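PDB 3A8P: Rho guanine nucleotide exchange factor TIAM2 from Mus musculus, which stimulates GDP-GTP exchange on Rac1, thereby activating this GTPase and coupling extracellular signals such as laminin to the cytoskeleton and neurite growth. Local coordinates for residues Val91-Leu94 against Asp100-Leu103; Leu51-Thr56 against Tyr102-Thr107. One frame throughout, in Å; residues are numbered along the deposited sequence.

Interaction 1 of 2, residues Val91-Leu94 against Asp100-Leu103; sequences VFCL and DVYL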
ATOM      1  N   VAL A  91       4.300  10.586 -12.702  1.00 24.11           N
ATOM      2  CA  VAL A  91       3.790  10.612 -11.342  1.00 24.25           C
ATOM      3  C   VAL A  91       3.745   9.197 -10.763  1.00 23.29           C
ATOM      4  O   VAL A  91       3.447   8.237 -11.478  1.00 24.30           O
ATOM      5  CB  VAL A  91       2.344  11.176 -11.287  1.00 24.61           C
ATOM      6  CG1 VAL A  91       1.777  10.999  -9.877  1.00 22.30           C
ATOM      7  CG2 VAL A  91       2.321  12.648 -11.704  1.00 21.91           C
ATOM      8  N   PHE A  92       4.089   9.060  -9.488  1.00 21.05           N
ATOM      9  CA  PHE A  92       3.975   7.772  -8.820  1.00 21.90           C
ATOM     10  C   PHE A  92       3.363   8.021  -7.454  1.00 24.44           C
ATOM     11  O   PHE A  92       3.389   9.149  -6.943  1.00 23.40           O
ATOM     12  CB  PHE A  92       5.299   6.988  -8.712  1.00 22.51           C
ATOM     13  CG  PHE A  92       6.420   7.702  -8.012  1.00 23.49           C
ATOM     14  CD1 PHE A  92       7.299   8.514  -8.726  1.00 23.81           C
ATOM     15  CD2 PHE A  92       6.684   7.452  -6.662  1.00 24.70           C
ATOM     16  CE1 PHE A  92       8.434   9.056  -8.113  1.00 21.46           C
ATOM     17  CE2 PHE A  92       7.813   7.987  -6.037  1.00 23.94           C
ATOM     18  CZ  PHE A  92       8.693   8.790  -6.765  1.00 25.48           C
ATOM     19  N   CYS A  93       2.812   6.968  -6.867  1.00 24.45           N
ATOM     20  CA  CYS A  93       2.112   7.092  -5.605  1.00 25.34           C
ATOM     21  C   CYS A  93       2.598   6.152  -4.519  1.00 25.17           C
ATOM     22  O   CYS A  93       2.680   4.944  -4.721  1.00 25.02           O
ATOM     23  CB  CYS A  93       0.617   6.853  -5.863  1.00 26.62           C
ATOM     24  SG  CYS A  93      -0.463   7.144  -4.452  1.00 30.65           S
ATOM     25  N   LEU A  94       2.920   6.714  -3.360  1.00 26.03           N
ATOM     26  CA  LEU A  94       3.359   5.898  -2.236  1.00 25.62           C
ATOM     27  C   LEU A  94       2.307   5.891  -1.138  1.00 26.94           C
ATOM     28  O   LEU A  94       1.829   6.943  -0.713  1.00 27.03           O
ATOM     29  CB  LEU A  94       4.676   6.413  -1.648  1.00 24.17           C
ATOM     30  CG  LEU A  94       5.231   5.537  -0.510  1.00 25.36           C
ATOM     31  CD1 LEU A  94       6.749   5.601  -0.503  1.00 26.67           C
ATOM     32  CD2 LEU A  94       4.654   5.984   0.836  1.00 26.25           C
ATOM     33  N   ASP A 100      -1.602   6.673   5.122  1.00 29.97           N
ATOM     34  CA  ASP A 100      -1.261   7.872   4.361  1.00 28.35           C
ATOM     35  C   ASP A 100      -0.918   7.537   2.910  1.00 26.68           C
ATOM     36  O   ASP A 100      -0.322   6.495   2.622  1.00 26.02           O
ATOM     37  CB  ASP A 100      -0.082   8.599   5.015  1.00 29.71           C
ATOM     38  CG  ASP A 100      -0.368   8.997   6.450  1.00 32.90           C
ATOM     39  OD1 ASP A 100      -1.298   9.806   6.670  1.00 32.72           O
ATOM     40  OD2 ASP A 100       0.338   8.491   7.356  1.00 34.45           O
ATOM     41  N   VAL A 101      -1.311   8.428   2.005  1.00 25.93           N
ATOM     42  CA  VAL A 101      -1.039   8.266   0.583  1.00 26.42           C
ATOM     43  C   VAL A 101      -0.371   9.550   0.086  1.00 28.00           C
ATOM     44  O   VAL A 101      -0.789  10.655   0.442  1.00 25.81           O
ATOM     45  CB  VAL A 101      -2.338   8.003  -0.215  1.00 26.37           C
ATOM     46  CG1 VAL A 101      -2.017   7.778  -1.684  1.00 22.25           C
ATOM     47  CG2 VAL A 101      -3.056   6.775   0.361  1.00 24.37           C
ATOM     48  N   TYR A 102       0.672   9.391  -0.724  1.00 26.63           N
ATOM     49  CA  TYR A 102       1.428  10.525  -1.246  1.00 28.09           C
ATOM     50  C   TYR A 102       1.662  10.429  -2.746  1.00 27.07           C
ATOM     51  O   TYR A 102       1.752   9.337  -3.305  1.00 25.12           O
ATOM     52  CB  TYR A 102       2.797  10.593  -0.565  1.00 29.82           C
ATOM     53  CG  TYR A 102       2.743  10.635   0.943  1.00 30.30           C
ATOM     54  CD1 TYR A 102       2.586  11.841   1.623  1.00 32.09           C
ATOM     55  CD2 TYR A 102       2.830   9.463   1.688  1.00 30.66           C
ATOM     56  CE1 TYR A 102       2.522  11.880   3.015  1.00 32.38           C
ATOM     57  CE2 TYR A 102       2.761   9.489   3.072  1.00 31.97           C
ATOM     58  CZ  TYR A 102       2.607  10.698   3.731  1.00 32.97           C
ATOM     59  OH  TYR A 102       2.530  10.715   5.106  1.00 34.86           O
ATOM     60  N   LEU A 103       1.768  11.587  -3.386  1.00 26.74           N
ATOM     61  CA  LEU A 103       2.038  11.652  -4.808  1.00 25.08           C
ATOM     62  C   LEU A 103       3.429  12.236  -4.997  1.00 24.71           C
ATOM     63  O   LEU A 103       3.864  13.088  -4.221  1.00 25.89           O
ATOM     64  CB  LEU A 103       1.011  12.531  -5.519  1.00 23.40           C
ATOM     65  CG  LEU A 103      -0.395  11.942  -5.652  1.00 24.31           C
ATOM     66  CD1 LEU A 103      -1.269  12.921  -6.425  1.00 24.20           C
ATOM     67  CD2 LEU A 103      -0.343  10.595  -6.360  1.00 21.06           C
TER

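Interaction 2 of 2, residues Leu51-Thr56 against Tyr102-Thr107; sequences LLFYET and YLFQAT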
ATOM      1  N   LEU A  51      12.621   8.540   3.721  1.00 27.42           N
ATOM      2  CA  LEU A  51      12.755   9.508   2.646  1.00 27.16           C
ATOM      3  C   LEU A  51      12.932  10.858   3.324  1.00 27.22           C
ATOM      4  O   LEU A  51      12.046  11.308   4.048  1.00 28.24           O
ATOM      5  CB  LEU A  51      11.498   9.531   1.759  1.00 25.23           C
ATOM      6  CG  LEU A  51      11.282   8.336   0.824  1.00 27.55           C
ATOM      7  CD1 LEU A  51       9.846   8.330   0.278  1.00 24.18           C
ATOM      8  CD2 LEU A  51      12.304   8.411  -0.317  1.00 26.89           C
ATOM      9  N   LEU A  52      14.084  11.484   3.105  1.00 28.64           N
ATOM     10  CA  LEU A  52      14.384  12.792   3.684  1.00 28.28           C
ATOM     11  C   LEU A  52      14.193  13.863   2.623  1.00 28.94           C
ATOM     12  O   LEU A  52      14.702  13.743   1.510  1.00 26.22           O
ATOM     13  CB  LEU A  52      15.822  12.823   4.193  1.00 29.69           C
ATOM     14  CG  LEU A  52      16.146  11.742   5.223  1.00 32.17           C
ATOM     15  CD1 LEU A  52      17.634  11.751   5.527  1.00 35.20           C
ATOM     16  CD2 LEU A  52      15.323  11.986   6.490  1.00 31.47           C
ATOM     17  N   PHE A  53      13.458  14.909   2.975  1.00 30.59           N
ATOM     18  CA  PHE A  53      13.180  15.996   2.048  1.00 31.70           C
ATOM     19  C   PHE A  53      13.999  17.237   2.381  1.00 33.66           C
ATOM     20  O   PHE A  53      13.936  17.743   3.494  1.00 33.83           O
ATOM     21  CB  PHE A  53      11.691  16.347   2.088  1.00 31.68           C
ATOM     22  CG  PHE A  53      10.789  15.252   1.594  1.00 33.22           C
ATOM     23  CD1 PHE A  53       9.949  15.467   0.504  1.00 34.62           C
ATOM     24  CD2 PHE A  53      10.773  14.008   2.214  1.00 34.89           C
ATOM     25  CE1 PHE A  53       9.104  14.459   0.039  1.00 33.53           C
ATOM     26  CE2 PHE A  53       9.928  12.988   1.754  1.00 35.91           C
ATOM     27  CZ  PHE A  53       9.093  13.218   0.664  1.00 33.16           C
ATOM     28  N   TYR A  54      14.766  17.721   1.410  1.00 33.47           N
ATOM     29  CA  TYR A  54      15.590  18.912   1.590  1.00 34.60           C
ATOM     30  C   TYR A  54      15.077  19.966   0.621  1.00 35.87           C
ATOM     31  O   TYR A  54      14.750  19.647  -0.524  1.00 33.60           O
ATOM     32  CB  TYR A  54      17.051  18.606   1.260  1.00 33.77           C
ATOM     33  CG  TYR A  54      17.691  17.593   2.168  1.00 35.39           C
ATOM     34  CD1 TYR A  54      18.392  17.992   3.313  1.00 37.88           C
ATOM     35  CD2 TYR A  54      17.606  16.234   1.887  1.00 35.28           C
ATOM     36  CE1 TYR A  54      18.995  17.054   4.149  1.00 36.22           C
ATOM     37  CE2 TYR A  54      18.200  15.292   2.711  1.00 35.95           C
ATOM     38  CZ  TYR A  54      18.895  15.706   3.838  1.00 37.03           C
ATOM     39  OH  TYR A  54      19.503  14.768   4.632  1.00 38.71           O
ATOM     40  N   GLU A  55      15.008  21.216   1.062  1.00 36.44           N
ATOM     41  CA  GLU A  55      14.533  22.264   0.175  1.00 40.93           C
ATOM     42  C   GLU A  55      15.574  22.724  -0.842  1.00 41.54           C
ATOM     43  O   GLU A  55      15.254  23.471  -1.766  1.00 44.34           O
ATOM     44  CB  GLU A  55      14.003  23.446   0.991  1.00 45.77           C
ATOM     45  CG  GLU A  55      12.494  23.350   1.220  1.00 50.44           C
ATOM     46  CD  GLU A  55      11.992  24.233   2.342  1.00 53.88           C
ATOM     47  OE1 GLU A  55      10.758  24.292   2.534  1.00 54.60           O
ATOM     48  OE2 GLU A  55      12.829  24.857   3.035  1.00 57.44           O
ATOM     49  N   THR A  56      16.815  22.271  -0.691  1.00 40.71           N
ATOM     50  CA  THR A  56      17.861  22.647  -1.633  1.00 43.72           C
ATOM     51  C   THR A  56      18.765  21.465  -1.954  1.00 43.81           C
ATOM     52  O   THR A  56      18.929  20.556  -1.141  1.00 42.65           O
ATOM     53  CB  THR A  56      18.737  23.804  -1.090  1.00 44.80           C
ATOM     54  OG1 THR A  56      19.500  23.342   0.032  1.00 47.77           O
ATOM     55  CG2 THR A  56      17.865  24.975  -0.650  1.00 46.17           C
ATOM     56  N   TYR A 102       0.672   9.391  -0.724  1.00 26.63           N
ATOM     57  CA  TYR A 102       1.428  10.525  -1.246  1.00 28.09           C
ATOM     58  C   TYR A 102       1.662  10.429  -2.746  1.00 27.07           C
ATOM     59  O   TYR A 102       1.752   9.337  -3.305  1.00 25.12           O
ATOM     60  CB  TYR A 102       2.797  10.593  -0.565  1.00 29.82           C
ATOM     61  CG  TYR A 102       2.743  10.635   0.943  1.00 30.30           C
ATOM     62  CD1 TYR A 102       2.586  11.841   1.623  1.00 32.09           C
ATOM     63  CD2 TYR A 102       2.830   9.463   1.688  1.00 30.66           C
ATOM     64  CE1 TYR A 102       2.522  11.880   3.015  1.00 32.38           C
ATOM     65  CE2 TYR A 102       2.761   9.489   3.072  1.00 31.97           C
ATOM     66  CZ  TYR A 102       2.607  10.698   3.731  1.00 32.97           C
ATOM     67  OH  TYR A 102       2.530  10.715   5.106  1.00 34.86           O
ATOM     68  N   LEU A 103       1.768  11.587  -3.386  1.00 26.74           N
ATOM     69  CA  LEU A 103       2.038  11.652  -4.808  1.00 25.08           C
ATOM     70  C   LEU A 103       3.429  12.236  -4.997  1.00 24.71           C
ATOM     71  O   LEU A 103       3.864  13.088  -4.221  1.00 25.89           O
ATOM     72  CB  LEU A 103       1.011  12.531  -5.519  1.00 23.40           C
ATOM     73  CG  LEU A 103      -0.395  11.942  -5.652  1.00 24.31           C
ATOM     74  CD1 LEU A 103      -1.269  12.921  -6.425  1.00 24.20           C
ATOM     75  CD2 LEU A 103      -0.343  10.595  -6.360  1.00 21.06           C
ATOM     76  N   PHE A 104       4.122  11.751  -6.018  1.00 24.26           N
ATOM     77  CA  PHE A 104       5.460  12.206  -6.370  1.00 25.07           C
ATOM     78  C   PHE A 104       5.532  12.312  -7.891  1.00 26.09           C
ATOM     79  O   PHE A 104       4.831  11.594  -8.603  1.00 26.70           O
ATOM     80  CB  PHE A 104       6.527  11.190  -5.935  1.00 25.17           C
ATOM     81  CG  PHE A 104       6.736  11.104  -4.454  1.00 25.99           C
ATOM     82  CD1 PHE A 104       7.567  12.009  -3.801  1.00 25.39           C
ATOM     83  CD2 PHE A 104       6.125  10.098  -3.710  1.00 24.05           C
ATOM     84  CE1 PHE A 104       7.792  11.915  -2.431  1.00 26.43           C
ATOM     85  CE2 PHE A 104       6.340   9.994  -2.337  1.00 25.93           C
ATOM     86  CZ  PHE A 104       7.175  10.903  -1.696  1.00 25.99           C
ATOM     87  N   GLN A 105       6.372  13.208  -8.392  1.00 26.00           N
ATOM     88  CA  GLN A 105       6.555  13.320  -9.826  1.00 27.02           C
ATOM     89  C   GLN A 105       8.044  13.254 -10.091  1.00 26.92           C
ATOM     90  O   GLN A 105       8.794  14.139  -9.674  1.00 28.11           O
ATOM     91  CB  GLN A 105       5.998  14.631 -10.380  1.00 29.06           C
ATOM     92  CG  GLN A 105       6.415  14.842 -11.845  1.00 31.20           C
ATOM     93  CD  GLN A 105       5.846  16.104 -12.461  1.00 30.64           C
ATOM     94  OE1 GLN A 105       5.696  17.120 -11.792  1.00 30.74           O
ATOM     95  NE2 GLN A 105       5.545  16.047 -13.755  1.00 31.36           N
ATOM     96  N   ALA A 106       8.470  12.189 -10.760  1.00 25.08           N
ATOM     97  CA  ALA A 106       9.869  11.992 -11.085  1.00 21.98           C
ATOM     98  C   ALA A 106      10.239  12.898 -12.256  1.00 23.12           C
ATOM     99  O   ALA A 106       9.407  13.665 -12.734  1.00 21.84           O
ATOM    100  CB  ALA A 106      10.115  10.545 -11.442  1.00 23.64           C
ATOM    101  N   THR A 107      11.477  12.799 -12.726  1.00 22.88           N
ATOM    102  CA  THR A 107      11.935  13.644 -13.827  1.00 26.75           C
ATOM    103  C   THR A 107      11.801  12.960 -15.181  1.00 25.90           C
ATOM    104  O   THR A 107      11.980  13.590 -16.221  1.00 28.17           O
ATOM    105  CB  THR A 107      13.405  14.054 -13.641  1.00 25.80           C
ATOM    106  OG1 THR A 107      14.243  12.901 -13.780  1.00 29.01           O
ATOM    107  CG2 THR A 107      13.615  14.659 -12.259  1.00 27.30           C
TER

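Interaction 1 of 2, residues Val91-Leu94 against Asp100-Leu103
Leu-94 and Tyr-102 face each other across two antiparallel strands and show how a hydrogen-bonded pair sets its side chains side by side, pointing the same way. Two backbone bonds hold the pair, Leu-94 N to Tyr-102 O at 2.9 Å and Tyr-102 N to Leu-94 O at 2.7 Å. The tyrosine ring folds back beside its own backbone N, with CG anti to the carbonyl carbon (chi1 -55°). This brings the CD2 edge of Tyr-102 alongside the leucine, where it lies 4.0 Å from Leu-94 CD2. Leu-94 O also lies at this ring edge, near the ring plane and 3.6 Å from Tyr-102 CD2.

The opposite face of the sheet carries the non-hydrogen-bonded pair Cys-93 and Leu-103. Here one leucine branch does the touching: Leu-103 CD2 rests 3.9 Å from Cys-93 CB and reaches on to Val-91 CG1 at 4.1 Å, so a single methyl is shared between two residues of the partner strand. With SG anti to the backbone N (chi1 -173°), the sulfur of Cys-93 lies against the CG1 methyl of Val-101. Ser-237 of helix 236-245 packs on both Cys-93 and Val-101. Antiparallel strands adjacent in the chain, joined by a short loop and alternating hydrogen-bonded with non-hydrogen-bonded pairs, define a beta hairpin; here strands 91-95 and 101-105, the last two of the PH-domain barrel, form it.

Interaction 2 of 2, residues Leu51-Thr56 against Tyr102-Thr107
Phe-104 gives up the largest area in this contact, and Phe-53 comes to meet it from a strand that is not its neighbour in the sheet. The rings meet edge to edge. Phe-53 CZ approaches Phe-104 CE1 to 3.6 Å, lying in the plane of the Phe-104 ring, while Phe-104 CE1 in turn sits near the plane of the Phe-53 ring. A second pair of edge atoms, Phe-53 CZ and Phe-104 CZ, is 3.8 Å apart. The planes are tilted by only about 30°, so neither ring presents its face to the other and the C-H edges meet in a purely apolar contact.

Such meetings across an interior are what a PH domain illustrates well: its strands curl into a barrel, and inward-pointing side chains from separate strands close the distance that their backbones leave open. The nearest CA atoms, those of Leu-51 and Phe-104, are still 11.9 Å apart. With CG beside the backbone N in both phenylalanines (chi1 -65° for Phe-53, -71° for Phe-104), the rings extend into the interior from the two strands, cross at a slant and meet at their far edges.

Leu-51 adds a smaller share, its CD1 methyl approaching Phe-104 CZ obliquely at 4.2 Å. Further aromatic rings enlarge the cluster: Phe-19 meets both phenylalanines, edge-to-face with Phe-53, and Tyr-42 makes another edge-to-face contact with Phe-53.

Overall arrangement
Strand 101-105 serves both contacts, and the pair illustrates how one strand can be tied to a neighbour through its backbone while reaching across a barrel with a side chain. Interactions 1 and 2 share Tyr-102 and Leu-103, and their centres lie about 10 Å apart. They also touch directly: Phe-92 N lies 2.8 Å from Phe-104 O, a probable hydrogen bond that extends the hairpin pairing, and Leu-94 CB packs 4.0 Å from Phe-104 CE2. Leu-94, paired with Tyr-102 in interaction 1, thus also packs on the ring at the centre of interaction 2. Both contacts belong to the first PH domain, which together with the CC-Ex region is needed for membrane localization.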